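Afp3 (Serratia entomophila, PDB 6RBN) probably forms, as a member of the phage tail sheath family, part of the helical contractile sheath around the tube of the anti-feeding prophage, a contractile injection system. Local coordinates at residues D[34-39]-D[109-114]; D[323-326]-D[332-335]; D[365-370]-D[377-382]. All blocks are in the same frame, centred on the assembly; numbering follows the deposited sequence.

Interaction 1. Residues D[34-39]-D[109-114]; sequences ARFTPL and PTASVA
Arg35, whose carbonyl O lies over the methyl of Ala111, has its guanidinium gripped by several groups: NH1 makes a salt bridge to Asp160, NE gives a weak hydrogen bond to the carbonyl of Glu132, and Tyr165 adds a cation-pi contact. The extended chain carries this end away from the helix, which leaves the Arg35 backbone to meet residues 109-114. Its O stands 3.4 Å from Ala111 CB, a plain van der Waals approach to a methyl. Almost all of the contact gathers on Ala111, whose CB points at the other segment and is met from three directions. Ala34 CB comes alongside it at 4.1 Å, and the ring of Phe36 covers it with a face. The Ala111 methyl sits 4.1 Å from the Phe36 ring centroid, 27° off the normal, in a CH-pi contact displaced toward the CD1-CE1 side; CE1 is the nearest ring atom, 3.7 Å from CB. Phe36 reaches this place because its CG is turned beside the backbone N and anti to the carbonyl carbon (chi1 -63°), so that the ring leans back toward the helix although the CB bond does not aim there. Ala111 O lies near the same CE1 atom. The contact joins the turn after strand 31-34 to the first turn of helix 111-120. Arg35 is the centre of that turn, an inverse gamma turn closed by a weak bond from Phe36 N to Ala34 O (3.1 Å). Ala111 lies at the beginning of the weakly bonded helix, where Ala114 N bonds to Thr110 O (3.2 Å). Phe36 also touches Leu128 and Pro130 of strand 127-130, while Ser112 OG bonds to the carbonyl of Ser62.

Interaction 2. Residues D[323-326]-D[332-335]; sequences RHFS and VWGS
Phe325 drives the edge of its ring into the face of the Trp333 indole in a T-shaped (edge-to-face) pair. The phenyl centroid is 5.0 Å from that of the six-membered indole ring, and the two planes stand at 64°. Two neighbouring atoms of the phenyl rim do the touching: CZ is over the middle of the indole, 3.8 Å above its plane, and CE2 comes to 3.8 Å from Trp333 CE3. With CG anti to the backbone N (chi1 -166°), the indole is carried toward Phe325. Arg323, two residues before Phe325 and with its CB likewise directed at the other segment, meets the near end of the same side chain. There the contact is aliphatic: Arg323 CG packs at 3.7 Å from Trp333 CB and at 3.8 Å from Trp333 CD1. Bends at chi2 and chi3 turn the arginine chain, leaving its guanidinium oblique to the indole, with the planes 73° apart, too steep for a stack. That charged end is bound outside the two segments, where NH1 bonds to both Gln311 and Asn308. Trp333 also packs on Asn268 of a neighbouring Afp2 chain and Pro8 of another Afp3 copy, which places this buried cluster at a junction of subunits. Arg323 is backbone-bonded to Val331, and Phe325 packs on the same valine. Trp333 follows directly on strand 329-332, the second arm of a two-stranded antiparallel beta-hairpin begun by strand 322-325, in the subtilisin-like region of the sheath protein.

Interaction 3. Residues D[365-370]-D[377-382]; sequences QPMVFE and WKRVQT
Met367 and Val380 supply the apolar part of the contact, their side chains sliding past each other in opposite directions. Both CB and CG of Met367 lie 3.9 Å from Val380 CG2, the branch that stands beside the backbone N. The methionine chain is bent at chi2 and chi3, and it is CB and CG that meet residues 377-382. Arg379 joins this packing, crossing Met367 obliquely with NH1 at 3.7 Å from Met367 CG. Charge enters through Glu370, whose OE1 is 4.3 Å from Arg379 NH1. This is beyond salt-bridge reach and well out of the guanidinium plane, with no N-H aimed at the oxygen, so any attraction is probably only electrostatic. Weak, long ion pairs also link Glu370 to Arg188 and Lys192 of a neighbouring Afp2 chain. Hydrogen bonds belong to the helix itself: Thr382 OG1 gives one to Lys378 O (2.8 Å), which also accepts from Thr382 N, and Lys378 NZ reaches Gln381 OE1 in the carbonyl plane at 2.9 Å. Arg379 packs on Asp25 of an Afp1 chain, probably the tube protein. In the C-terminal sheath domain, residues 365-370 lie in the connection between helices 347-364 and 374-392 and pack against the second; Met367 also touches Ala383 of that helix, while Val380 packs on Met426 and Ile428 of strand 425-432.

Overall arrangement
The three contacts follow one another along the chain without overlapping, and none touches another. Interactions 1 and 2 are the closer pair, with centres 27 Å apart and nearest atoms about 15 Å apart. Interaction 3 lies across the chain's centre from both, its centre 44 Å from that of interaction 1 and 45 Å from that of interaction 2. Helix 347-364 leads from the region of interaction 2, in the subtilisin-like range, to interaction 3 in the C-terminal range. Segments of interaction 1 meet no other chain. Interaction 2 borders Afp2 and another Afp3 copy, interaction 3 Afp2 and Afp1, consistent with a subunit held to sheath neighbours and, at interaction 3, to the probable tube protein.

Interaction 1. Residues D[34-39]-D[109-114]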
loop_
_atom_site.group_PDB
_atom_site.type_symbol
_atom_site.label_atom_id
_atom_site.label_comp_id
_atom_site.label_asym_id
_atom_site.label_seq_id
_atom_site.Cartn_x
_atom_site.Cartn_y
_atom_site.Cartn_z
ATOM N N ALA D 34 -0.397 -65.099 -43.205
ATOM C CA ALA D 34 -0.929 -66.450 -43.136
ATOM C C ALA D 34 -1.925 -66.640 -44.273
ATOM O O ALA D 34 -2.073 -65.776 -45.142
ATOM C CB ALA D 34 -1.557 -66.717 -41.765
ATOM N N ARG D 35 -2.614 -67.778 -44.262
ATOM C CA ARG D 35 -3.547 -68.132 -45.333
ATOM C C ARG D 35 -4.945 -67.625 -44.989
ATOM O O ARG D 35 -5.858 -68.378 -44.647
ATOM C CB ARG D 35 -3.547 -69.637 -45.562
ATOM C CG ARG D 35 -2.255 -70.195 -46.112
ATOM C CD ARG D 35 -2.387 -71.687 -46.363
ATOM N NE ARG D 35 -1.188 -72.262 -46.966
ATOM C CZ ARG D 35 -0.186 -72.796 -46.276
ATOM N NH1 ARG D 35 -0.238 -72.834 -44.952
ATOM N NH2 ARG D 35 0.863 -73.296 -46.909
ATOM N N PHE D 36 -5.105 -66.312 -45.091
ATOM C CA PHE D 36 -6.398 -65.686 -44.861
ATOM C C PHE D 36 -7.193 -65.676 -46.157
ATOM O O PHE D 36 -6.662 -65.353 -47.222
ATOM C CB PHE D 36 -6.231 -64.262 -44.336
ATOM C CG PHE D 36 -5.544 -64.188 -43.009
ATOM C CD1 PHE D 36 -6.211 -64.530 -41.850
ATOM C CD2 PHE D 36 -4.230 -63.764 -42.922
ATOM C CE1 PHE D 36 -5.579 -64.468 -40.628
ATOM C CE2 PHE D 36 -3.594 -63.694 -41.703
ATOM C CZ PHE D 36 -4.270 -64.046 -40.555
ATOM N N THR D 37 -8.467 -66.034 -46.062
ATOM C CA THR D 37 -9.321 -66.116 -47.240
ATOM C C THR D 37 -10.276 -64.935 -47.257
ATOM O O THR D 37 -11.159 -64.851 -46.390
ATOM C CB THR D 37 -10.102 -67.429 -47.257
ATOM O OG1 THR D 37 -10.962 -67.484 -46.116
ATOM C CG2 THR D 37 -9.149 -68.608 -47.222
ATOM N N PRO D 38 -10.135 -64.003 -48.193
ATOM C CA PRO D 38 -11.030 -62.845 -48.226
ATOM C C PRO D 38 -12.424 -63.217 -48.703
ATOM O O PRO D 38 -12.655 -64.276 -49.290
ATOM C CB PRO D 38 -10.351 -61.904 -49.225
ATOM C CG PRO D 38 -8.930 -62.356 -49.278
ATOM C CD PRO D 38 -8.995 -63.837 -49.109
ATOM N N LEU D 39 -13.367 -62.320 -48.431
ATOM C CA LEU D 39 -14.714 -62.442 -48.978
ATOM C C LEU D 39 -14.825 -61.694 -50.302
ATOM O O LEU D 39 -15.164 -62.286 -51.332
ATOM C CB LEU D 39 -15.748 -61.931 -47.970
ATOM C CG LEU D 39 -15.914 -62.805 -46.731
ATOM C CD1 LEU D 39 -16.845 -62.150 -45.736
ATOM C CD2 LEU D 39 -16.444 -64.162 -47.134
ATOM N N PRO D 109 -8.131 -75.285 -41.806
ATOM C CA PRO D 109 -7.763 -73.864 -41.824
ATOM C C PRO D 109 -7.516 -73.350 -40.414
ATOM O O PRO D 109 -8.366 -73.483 -39.531
ATOM C CB PRO D 109 -8.984 -73.192 -42.460
ATOM C CG PRO D 109 -9.688 -74.296 -43.175
ATOM C CD PRO D 109 -9.482 -75.502 -42.335
ATOM N N THR D 110 -6.340 -72.757 -40.212
ATOM C CA THR D 110 -5.902 -72.326 -38.890
ATOM C C THR D 110 -5.583 -70.839 -38.820
ATOM O O THR D 110 -5.133 -70.365 -37.771
ATOM C CB THR D 110 -4.671 -73.126 -38.453
ATOM O OG1 THR D 110 -3.618 -72.934 -39.403
ATOM C CG2 THR D 110 -4.986 -74.609 -38.337
ATOM N N ALA D 111 -5.790 -70.090 -39.902
ATOM C CA ALA D 111 -5.469 -68.670 -39.883
ATOM C C ALA D 111 -6.509 -67.859 -39.125
ATOM O O ALA D 111 -6.162 -66.865 -38.479
ATOM C CB ALA D 111 -5.332 -68.139 -41.308
ATOM N N SER D 112 -7.776 -68.260 -39.184
ATOM C CA SER D 112 -8.806 -67.579 -38.415
ATOM C C SER D 112 -8.784 -67.964 -36.945
ATOM O O SER D 112 -9.237 -67.180 -36.107
ATOM C CB SER D 112 -10.184 -67.876 -39.001
ATOM O OG SER D 112 -11.200 -67.261 -38.234
ATOM N N VAL D 113 -8.278 -69.153 -36.618
ATOM C CA VAL D 113 -8.149 -69.556 -35.223
ATOM C C VAL D 113 -7.008 -68.797 -34.561
ATOM O O VAL D 113 -7.095 -68.431 -33.382
ATOM C CB VAL D 113 -7.957 -71.086 -35.147
ATOM C CG1 VAL D 113 -7.790 -71.566 -33.714
ATOM C CG2 VAL D 113 -9.124 -71.797 -35.805
ATOM N N ALA D 114 -5.944 -68.508 -35.312
ATOM C CA ALA D 114 -4.778 -67.836 -34.745
ATOM C C ALA D 114 -5.061 -66.375 -34.417
ATOM O O ALA D 114 -4.417 -65.813 -33.525
ATOM C CB ALA D 114 -3.592 -67.945 -35.701
#

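Interaction 2. Residues D[323-326]-D[332-335]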
loop_
_atom_site.group_PDB
_atom_site.type_symbol
_atom_site.label_atom_id
_atom_site.label_comp_id
_atom_site.label_asym_id
_atom_site.label_seq_id
_atom_site.Cartn_x
_atom_site.Cartn_y
_atom_site.Cartn_z
ATOM N N ARG D 323 6.691 -72.686 -21.298
ATOM C CA ARG D 323 6.712 -73.724 -20.277
ATOM C C ARG D 323 5.326 -73.924 -19.685
ATOM O O ARG D 323 4.461 -73.049 -19.757
ATOM C CB ARG D 323 7.698 -73.371 -19.160
ATOM C CG ARG D 323 9.145 -73.361 -19.585
ATOM C CD ARG D 323 9.648 -74.762 -19.829
ATOM N NE ARG D 323 9.582 -75.575 -18.621
ATOM C CZ ARG D 323 10.538 -75.622 -17.700
ATOM N NH1 ARG D 323 11.641 -74.908 -17.851
ATOM N NH2 ARG D 323 10.394 -76.389 -16.632
ATOM N N HIS D 324 5.125 -75.094 -19.092
ATOM C CA HIS D 324 3.904 -75.406 -18.366
ATOM C C HIS D 324 4.205 -75.513 -16.882
ATOM O O HIS D 324 5.048 -76.316 -16.469
ATOM C CB HIS D 324 3.267 -76.704 -18.860
ATOM C CG HIS D 324 1.934 -76.990 -18.240
ATOM N ND1 HIS D 324 1.799 -77.635 -17.031
ATOM C CD2 HIS D 324 0.678 -76.711 -18.660
ATOM C CE1 HIS D 324 0.518 -77.742 -16.732
ATOM N NE2 HIS D 324 -0.185 -77.190 -17.704
ATOM N N PHE D 325 3.522 -74.701 -16.086
ATOM C CA PHE D 325 3.570 -74.779 -14.636
ATOM C C PHE D 325 2.198 -75.210 -14.141
ATOM O O PHE D 325 1.179 -74.753 -14.667
ATOM C CB PHE D 325 3.974 -73.437 -14.031
ATOM C CG PHE D 325 5.374 -73.026 -14.370
ATOM C CD1 PHE D 325 6.449 -73.553 -13.679
ATOM C CD2 PHE D 325 5.615 -72.123 -15.388
ATOM C CE1 PHE D 325 7.740 -73.181 -13.993
ATOM C CE2 PHE D 325 6.902 -71.751 -15.706
ATOM C CZ PHE D 325 7.964 -72.280 -15.007
ATOM N N SER D 326 2.178 -76.099 -13.145
ATOM C CA SER D 326 0.931 -76.747 -12.751
ATOM C C SER D 326 -0.006 -75.782 -12.039
ATOM O O SER D 326 -1.231 -75.874 -12.183
ATOM C CB SER D 326 1.230 -77.950 -11.861
ATOM O OG SER D 326 1.790 -77.535 -10.630
ATOM N N VAL D 332 4.828 -68.009 -20.822
ATOM C CA VAL D 332 5.975 -67.722 -21.670
ATOM C C VAL D 332 7.192 -67.475 -20.782
ATOM O O VAL D 332 7.118 -66.789 -19.758
ATOM C CB VAL D 332 5.667 -66.542 -22.617
ATOM C CG1 VAL D 332 5.189 -65.320 -21.863
ATOM C CG2 VAL D 332 6.873 -66.200 -23.468
ATOM N N TRP D 333 8.309 -68.108 -21.130
ATOM C CA TRP D 333 9.392 -68.264 -20.161
ATOM C C TRP D 333 10.713 -68.082 -20.901
ATOM O O TRP D 333 11.280 -69.046 -21.417
ATOM C CB TRP D 333 9.287 -69.626 -19.493
ATOM C CG TRP D 333 10.102 -69.821 -18.271
ATOM C CD1 TRP D 333 11.241 -70.546 -18.157
ATOM C CD2 TRP D 333 9.819 -69.309 -16.966
ATOM N NE1 TRP D 333 11.699 -70.512 -16.865
ATOM C CE2 TRP D 333 10.842 -69.754 -16.116
ATOM C CE3 TRP D 333 8.806 -68.507 -16.440
ATOM C CZ2 TRP D 333 10.880 -69.428 -14.767
ATOM C CZ3 TRP D 333 8.847 -68.187 -15.102
ATOM C CH2 TRP D 333 9.875 -68.644 -14.281
ATOM N N GLY D 334 11.204 -66.847 -20.925
ATOM C CA GLY D 334 12.400 -66.508 -21.664
ATOM C C GLY D 334 12.236 -65.198 -22.403
ATOM O O GLY D 334 11.198 -64.963 -23.026
ATOM N N SER D 335 13.245 -64.333 -22.342
ATOM C CA SER D 335 13.167 -63.013 -22.957
ATOM C C SER D 335 14.485 -62.644 -23.629
ATOM O O SER D 335 14.999 -61.538 -23.467
ATOM C CB SER D 335 12.774 -61.963 -21.925
ATOM O OG SER D 335 13.800 -61.808 -20.965
#

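Interaction 3. Residues D[365-370]-D[377-382]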
loop_
_atom_site.group_PDB
_atom_site.type_symbol
_atom_site.label_atom_id
_atom_site.label_comp_id
_atom_site.label_asym_id
_atom_site.label_seq_id
_atom_site.Cartn_x
_atom_site.Cartn_y
_atom_site.Cartn_z
ATOM N N GLN D 365 9.981 -35.015 -37.152
ATOM C CA GLN D 365 9.516 -34.765 -38.513
ATOM C C GLN D 365 8.796 -33.430 -38.735
ATOM O O GLN D 365 8.831 -32.952 -39.882
ATOM C CB GLN D 365 8.641 -35.934 -38.984
ATOM C CG GLN D 365 9.455 -37.161 -39.343
ATOM C CD GLN D 365 8.603 -38.328 -39.774
ATOM O OE1 GLN D 365 7.377 -38.265 -39.733
ATOM N NE2 GLN D 365 9.250 -39.407 -40.194
ATOM N N PRO D 366 8.133 -32.795 -37.759
ATOM C CA PRO D 366 7.806 -31.370 -37.945
ATOM C C PRO D 366 9.014 -30.451 -38.062
ATOM O O PRO D 366 8.879 -29.362 -38.631
ATOM C CB PRO D 366 6.971 -31.041 -36.704
ATOM C CG PRO D 366 6.298 -32.292 -36.400
ATOM C CD PRO D 366 7.274 -33.378 -36.708
ATOM N N MET D 367 10.184 -30.838 -37.554
ATOM C CA MET D 367 11.380 -30.013 -37.659
ATOM C C MET D 367 12.222 -30.326 -38.891
ATOM O O MET D 367 13.422 -30.035 -38.895
ATOM C CB MET D 367 12.234 -30.145 -36.396
ATOM C CG MET D 367 11.829 -29.207 -35.270
ATOM S SD MET D 367 10.351 -29.688 -34.366
ATOM C CE MET D 367 11.015 -30.950 -33.290
ATOM N N VAL D 368 11.630 -30.900 -39.929
ATOM C CA VAL D 368 12.314 -31.130 -41.197
ATOM C C VAL D 368 11.944 -29.976 -42.122
ATOM O O VAL D 368 10.834 -29.438 -42.033
ATOM C CB VAL D 368 11.930 -32.507 -41.779
ATOM C CG1 VAL D 368 12.649 -32.813 -43.086
ATOM C CG2 VAL D 368 12.247 -33.591 -40.776
ATOM N N PHE D 369 12.906 -29.555 -42.956
ATOM C CA PHE D 369 12.856 -28.394 -43.853
ATOM C C PHE D 369 12.749 -27.080 -43.088
ATOM O O PHE D 369 12.280 -26.076 -43.629
ATOM C CB PHE D 369 11.738 -28.499 -44.900
ATOM C CG PHE D 369 11.876 -29.680 -45.807
ATOM C CD1 PHE D 369 12.820 -29.688 -46.815
ATOM C CD2 PHE D 369 11.053 -30.782 -45.657
ATOM C CE1 PHE D 369 12.949 -30.777 -47.647
ATOM C CE2 PHE D 369 11.179 -31.874 -46.487
ATOM C CZ PHE D 369 12.127 -31.870 -47.483
ATOM N N GLU D 370 13.181 -27.077 -41.834
ATOM C CA GLU D 370 13.421 -25.865 -41.079
ATOM C C GLU D 370 14.759 -25.269 -41.504
ATOM O O GLU D 370 15.564 -25.950 -42.143
ATOM C CB GLU D 370 13.417 -26.184 -39.587
ATOM C CG GLU D 370 12.070 -26.596 -39.046
ATOM C CD GLU D 370 11.073 -25.460 -39.036
ATOM O OE1 GLU D 370 11.490 -24.301 -38.836
ATOM O OE2 GLU D 370 9.870 -25.723 -39.229
ATOM N N TRP D 377 18.611 -26.243 -33.891
ATOM C CA TRP D 377 19.314 -27.336 -33.224
ATOM C C TRP D 377 18.973 -27.400 -31.744
ATOM O O TRP D 377 19.004 -28.481 -31.150
ATOM C CB TRP D 377 20.822 -27.159 -33.390
ATOM C CG TRP D 377 21.283 -27.151 -34.801
ATOM C CD1 TRP D 377 20.603 -27.593 -35.893
ATOM C CD2 TRP D 377 22.504 -26.597 -35.287
ATOM N NE1 TRP D 377 21.342 -27.384 -37.025
ATOM C CE2 TRP D 377 22.514 -26.768 -36.680
ATOM C CE3 TRP D 377 23.602 -25.985 -34.673
ATOM C CZ2 TRP D 377 23.572 -26.351 -37.469
ATOM C CZ3 TRP D 377 24.649 -25.572 -35.462
ATOM C CH2 TRP D 377 24.630 -25.757 -36.843
ATOM N N LYS D 378 18.649 -26.259 -31.136
ATOM C CA LYS D 378 18.210 -26.245 -29.750
ATOM C C LYS D 378 16.741 -26.617 -29.615
ATOM O O LYS D 378 16.334 -27.141 -28.576
ATOM C CB LYS D 378 18.455 -24.871 -29.131
ATOM C CG LYS D 378 19.895 -24.355 -29.162
ATOM C CD LYS D 378 20.841 -25.064 -28.201
ATOM C CE LYS D 378 21.761 -26.047 -28.912
ATOM N NZ LYS D 378 22.764 -26.648 -27.999
ATOM N N ARG D 379 15.931 -26.344 -30.641
ATOM C CA ARG D 379 14.542 -26.789 -30.625
ATOM C C ARG D 379 14.441 -28.293 -30.797
ATOM O O ARG D 379 13.485 -28.911 -30.315
ATOM C CB ARG D 379 13.742 -26.087 -31.718
ATOM C CG ARG D 379 13.536 -24.607 -31.491
ATOM C CD ARG D 379 12.819 -23.959 -32.664
ATOM N NE ARG D 379 11.438 -24.407 -32.792
ATOM C CZ ARG D 379 10.986 -25.176 -33.777
ATOM N NH1 ARG D 379 11.809 -25.591 -34.729
ATOM N NH2 ARG D 379 9.711 -25.534 -33.811
ATOM N N VAL D 380 15.407 -28.893 -31.485
ATOM C CA VAL D 380 15.430 -30.338 -31.663
ATOM C C VAL D 380 16.004 -31.022 -30.426
ATOM O O VAL D 380 15.537 -32.092 -30.021
ATOM C CB VAL D 380 16.212 -30.671 -32.947
ATOM C CG1 VAL D 380 16.410 -32.133 -33.099
ATOM C CG2 VAL D 380 15.456 -30.167 -34.154
ATOM N N GLN D 381 16.992 -30.393 -29.784
ATOM C CA GLN D 381 17.592 -30.951 -28.576
ATOM C C GLN D 381 16.604 -30.975 -27.417
ATOM O O GLN D 381 16.590 -31.925 -26.627
ATOM C CB GLN D 381 18.833 -30.145 -28.195
ATOM C CG GLN D 381 19.574 -30.677 -26.992
ATOM C CD GLN D 381 20.794 -29.864 -26.653
ATOM O OE1 GLN D 381 21.080 -28.862 -27.298
ATOM N NE2 GLN D 381 21.520 -30.288 -25.631
ATOM N N THR D 382 15.750 -29.959 -27.315
ATOM C CA THR D 382 14.783 -29.900 -26.226
ATOM C C THR D 382 13.646 -30.891 -26.443
ATOM O O THR D 382 13.133 -31.479 -25.485
ATOM C CB THR D 382 14.254 -28.474 -26.098
ATOM O OG1 THR D 382 15.359 -27.578 -25.934
ATOM C CG2 THR D 382 13.346 -28.317 -24.899
#